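Local coordinates for protein Rubredoxin\:oxygen oxidoreductase (Desulfovibrio gigas, PDB 1E5D) that reduces one oxygen molecule to two water molecules in a four-electron reaction, using a diiron centre and the flavin FMN, at residues T138-R143 / V152-D157. Residues are numbered along the deposited sequence; the frame is centred on the assembly and turned at random.
Sequences TFYETR and VSWFAD
Thr138, Phe139 and Tyr140 pair with Trp154, Ser153 and Val152 as the two antiparallel arms of a beta hairpin, inside the second sheet of the lactamase-like diiron domain. Thr138-Trp154 and Tyr140-Val152 are hydrogen-bonded pairs, each closed by two backbone bonds; Thr138 N reaches Trp154 O at 2.6 Å and Tyr140 N reaches Val152 O at 2.9 Å. Phe139-Ser153 between them is a non-hydrogen-bonded pair.

As in any beta strand, side chains alternate between the two faces. On one, the beta-branched Val152 suits an extended strand and spreads two methyls: CG2 lies 4.0 Å from Tyr140 CB, while CG1 meets Thr142 OG1 at 3.6 Å. Thr142 suits its place by adding a methyl against CG1, while its hydroxyl bonds Ser150 OG. The flat Tyr140 ring offers its rim to Trp154, CE2 lying 3.9 Å from CB; with CG anti to N (chi1 -179°), the broad indole leads away from 138-143, crossing the Tyr140 side chain obliquely. A water bonded to Thr138 OG1 accepts from Ala156 N, tying Thr138 to the loop after strand 151-155.

The opposite face carries Phe139 and Ser153. Ser153 OG lies in the plane of the Phe139 ring at its edge, 3.2 Å from CE1, and hydrogen-bonds OE1 of Gln78, which follows strand 74-77. The ring thus turns its weakly positive C-H rim to the oxygen, a polarity that should be mildly favourable, and this small buried hydroxyl links the hairpin to the residue preceding the iron ligand His79.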
ATOM      1  N   THR A 138     -30.291  10.283 -29.150  1.00 27.39           N
ATOM      2  CA  THR A 138     -31.095  10.225 -27.928  1.00 27.60           C
ATOM      3  C   THR A 138     -30.233  10.026 -26.689  1.00 28.16           C
ATOM      4  O   THR A 138     -29.311   9.207 -26.673  1.00 30.89           O
ATOM      5  CB  THR A 138     -32.135   9.099 -28.038  1.00 33.14           C
ATOM      6  OG1 THR A 138     -33.011   9.409 -29.131  1.00 39.34           O
ATOM      7  CG2 THR A 138     -32.979   9.023 -26.778  1.00 29.55           C
ATOM      8  N   PHE A 139     -30.518  10.785 -25.631  1.00 24.33           N
ATOM      9  CA  PHE A 139     -29.681  10.766 -24.441  1.00 20.93           C
ATOM     10  C   PHE A 139     -30.274   9.951 -23.303  1.00 24.90           C
ATOM     11  O   PHE A 139     -31.423  10.160 -22.913  1.00 34.06           O
ATOM     12  CB  PHE A 139     -29.441  12.194 -23.922  1.00 19.03           C
ATOM     13  CG  PHE A 139     -28.734  13.076 -24.936  1.00 23.82           C
ATOM     14  CD1 PHE A 139     -27.508  12.702 -25.452  1.00 24.50           C
ATOM     15  CD2 PHE A 139     -29.303  14.261 -25.360  1.00 21.63           C
ATOM     16  CE1 PHE A 139     -26.854  13.499 -26.374  1.00 22.96           C
ATOM     17  CE2 PHE A 139     -28.655  15.058 -26.284  1.00 24.74           C
ATOM     18  CZ  PHE A 139     -27.434  14.675 -26.797  1.00 23.41           C
ATOM     19  N   TYR A 140     -29.463   9.036 -22.763  1.00 24.59           N
ATOM     20  CA  TYR A 140     -29.911   8.282 -21.594  1.00 25.72           C
ATOM     21  C   TYR A 140     -28.988   8.545 -20.410  1.00 27.80           C
ATOM     22  O   TYR A 140     -27.773   8.688 -20.555  1.00 31.28           O
ATOM     23  CB  TYR A 140     -30.004   6.784 -21.903  1.00 25.42           C
ATOM     24  CG  TYR A 140     -31.096   6.480 -22.903  1.00 30.29           C
ATOM     25  CD1 TYR A 140     -32.433   6.661 -22.565  1.00 29.56           C
ATOM     26  CD2 TYR A 140     -30.793   6.022 -24.177  1.00 36.02           C
ATOM     27  CE1 TYR A 140     -33.441   6.388 -23.472  1.00 27.78           C
ATOM     28  CE2 TYR A 140     -31.794   5.749 -25.090  1.00 37.72           C
ATOM     29  CZ  TYR A 140     -33.112   5.934 -24.731  1.00 35.86           C
ATOM     30  OH  TYR A 140     -34.103   5.659 -25.646  1.00 58.12           O
ATOM     31  N   GLU A 141     -29.597   8.614 -19.227  1.00 24.03           N
ATOM     32  CA  GLU A 141     -28.812   8.835 -18.018  1.00 25.02           C
ATOM     33  C   GLU A 141     -28.409   7.497 -17.405  1.00 27.44           C
ATOM     34  O   GLU A 141     -29.169   6.531 -17.381  1.00 41.09           O
ATOM     35  CB  GLU A 141     -29.589   9.670 -17.008  1.00 29.32           C
ATOM     36  CG  GLU A 141     -29.901  11.085 -17.474  1.00 35.50           C
ATOM     37  CD  GLU A 141     -30.517  11.930 -16.375  1.00 38.20           C
ATOM     38  OE1 GLU A 141     -31.138  11.372 -15.447  1.00 40.02           O
ATOM     39  OE2 GLU A 141     -30.371  13.166 -16.445  1.00 60.92           O
ATOM     40  N   THR A 142     -27.179   7.477 -16.911  1.00 24.05           N
ATOM     41  CA  THR A 142     -26.586   6.284 -16.326  1.00 19.84           C
ATOM     42  C   THR A 142     -25.834   6.668 -15.057  1.00 23.00           C
ATOM     43  O   THR A 142     -24.655   6.352 -14.917  1.00 19.15           O
ATOM     44  CB  THR A 142     -25.643   5.587 -17.319  1.00 20.70           C
ATOM     45  OG1 THR A 142     -24.859   6.553 -18.033  1.00 31.42           O
ATOM     46  CG2 THR A 142     -26.440   4.844 -18.384  1.00 12.39           C
ATOM     47  N   ARG A 143     -26.538   7.355 -14.155  1.00 25.40           N
ATOM     48  CA  ARG A 143     -25.945   7.813 -12.906  1.00 27.19           C
ATOM     49  C   ARG A 143     -25.224   6.665 -12.192  1.00 26.25           C
ATOM     50  O   ARG A 143     -25.705   5.533 -12.248  1.00 29.27           O
ATOM     51  CB  ARG A 143     -26.988   8.445 -11.986  1.00 33.88           C
ATOM     52  CG  ARG A 143     -28.123   9.147 -12.706  1.00 52.88           C
ATOM     53  CD  ARG A 143     -28.172  10.644 -12.478  1.00 60.31           C
ATOM     54  NE  ARG A 143     -29.217  11.063 -11.561  1.00 69.20           N
ATOM     55  CZ  ARG A 143     -30.203  11.929 -11.715  1.00 71.46           C
ATOM     56  NH1 ARG A 143     -30.398  12.602 -12.841  1.00 71.16           N
ATOM     57  NH2 ARG A 143     -31.044  12.144 -10.703  1.00 66.77           N
ATOM     58  N   VAL A 152     -25.326   8.306 -21.568  1.00 25.22           N
ATOM     59  CA  VAL A 152     -24.841   7.723 -22.823  1.00 20.18           C
ATOM     60  C   VAL A 152     -25.655   8.255 -23.992  1.00 27.78           C
ATOM     61  O   VAL A 152     -26.718   8.849 -23.790  1.00 32.65           O
ATOM     62  CB  VAL A 152     -24.879   6.189 -22.761  1.00 23.01           C
ATOM     63  CG1 VAL A 152     -24.175   5.703 -21.496  1.00 15.85           C
ATOM     64  CG2 VAL A 152     -26.309   5.674 -22.796  1.00 20.61           C
ATOM     65  N   SER A 153     -25.161   8.053 -25.213  1.00 23.86           N
ATOM     66  CA  SER A 153     -25.834   8.609 -26.382  1.00 14.21           C
ATOM     67  C   SER A 153     -26.197   7.520 -27.381  1.00 14.18           C
ATOM     68  O   SER A 153     -25.382   6.676 -27.724  1.00 24.74           O
ATOM     69  CB  SER A 153     -24.978   9.662 -27.084  1.00 12.76           C
ATOM     70  OG  SER A 153     -25.026  10.880 -26.366  1.00 23.44           O
ATOM     71  N   TRP A 154     -27.442   7.586 -27.820  1.00 16.50           N
ATOM     72  CA  TRP A 154     -27.993   6.568 -28.697  1.00 22.91           C
ATOM     73  C   TRP A 154     -28.414   7.141 -30.046  1.00 23.60           C
ATOM     74  O   TRP A 154     -29.177   8.104 -30.116  1.00 22.09           O
ATOM     75  CB  TRP A 154     -29.204   5.934 -28.018  1.00 28.48           C
ATOM     76  CG  TRP A 154     -29.876   4.835 -28.774  1.00 31.53           C
ATOM     77  CD1 TRP A 154     -31.210   4.724 -29.054  1.00 26.85           C
ATOM     78  CD2 TRP A 154     -29.245   3.682 -29.349  1.00 32.42           C
ATOM     79  NE1 TRP A 154     -31.446   3.576 -29.769  1.00 28.57           N
ATOM     80  CE2 TRP A 154     -30.259   2.919 -29.963  1.00 32.29           C
ATOM     81  CE3 TRP A 154     -27.925   3.225 -29.405  1.00 37.16           C
ATOM     82  CZ2 TRP A 154     -29.984   1.720 -30.621  1.00 35.99           C
ATOM     83  CZ3 TRP A 154     -27.656   2.034 -30.060  1.00 40.69           C
ATOM     84  CH2 TRP A 154     -28.683   1.293 -30.662  1.00 39.36           C
ATOM     85  N   PHE A 155     -27.893   6.514 -31.082  1.00 23.74           N
ATOM     86  CA  PHE A 155     -28.332   6.673 -32.461  1.00 21.38           C
ATOM     87  C   PHE A 155     -29.187   5.451 -32.811  1.00 22.08           C
ATOM     88  O   PHE A 155     -28.666   4.405 -33.196  1.00 17.88           O
ATOM     89  CB  PHE A 155     -27.149   6.832 -33.411  1.00 24.88           C
ATOM     90  CG  PHE A 155     -26.540   8.228 -33.341  1.00 31.71           C
ATOM     91  CD1 PHE A 155     -27.040   9.268 -34.106  1.00 32.48           C
ATOM     92  CD2 PHE A 155     -25.469   8.484 -32.501  1.00 34.59           C
ATOM     93  CE1 PHE A 155     -26.506  10.538 -34.041  1.00 29.21           C
ATOM     94  CE2 PHE A 155     -24.923   9.752 -32.431  1.00 33.30           C
ATOM     95  CZ  PHE A 155     -25.445  10.781 -33.194  1.00 31.92           C
ATOM     96  N   ALA A 156     -30.490   5.619 -32.626  1.00 25.89           N
ATOM     97  CA  ALA A 156     -31.451   4.539 -32.822  1.00 31.02           C
ATOM     98  C   ALA A 156     -31.424   4.033 -34.254  1.00 32.33           C
ATOM     99  O   ALA A 156     -31.416   2.832 -34.526  1.00 41.87           O
ATOM    100  CB  ALA A 156     -32.852   4.999 -32.446  1.00 15.10           C
ATOM    101  N   ASP A 157     -31.401   4.950 -35.221  1.00 39.87           N
ATOM    102  CA  ASP A 157     -31.366   4.451 -36.600  1.00 49.88           C
ATOM    103  C   ASP A 157     -30.038   3.786 -36.916  1.00 42.94           C
ATOM    104  O   ASP A 157     -30.021   2.657 -37.407  1.00 48.27           O
ATOM    105  CB  ASP A 157     -31.693   5.599 -37.560  1.00 63.57           C
ATOM    106  CG  ASP A 157     -33.167   5.967 -37.437  1.00 79.36           C
ATOM    107  OD1 ASP A 157     -34.020   5.096 -37.718  1.00 86.00           O
ATOM    108  OD2 ASP A 157     -33.450   7.121 -37.049  1.00114.15           O
TER
HETATM  109  O   HOH W   1     -32.125   8.221 -31.618  1.00 41.23           O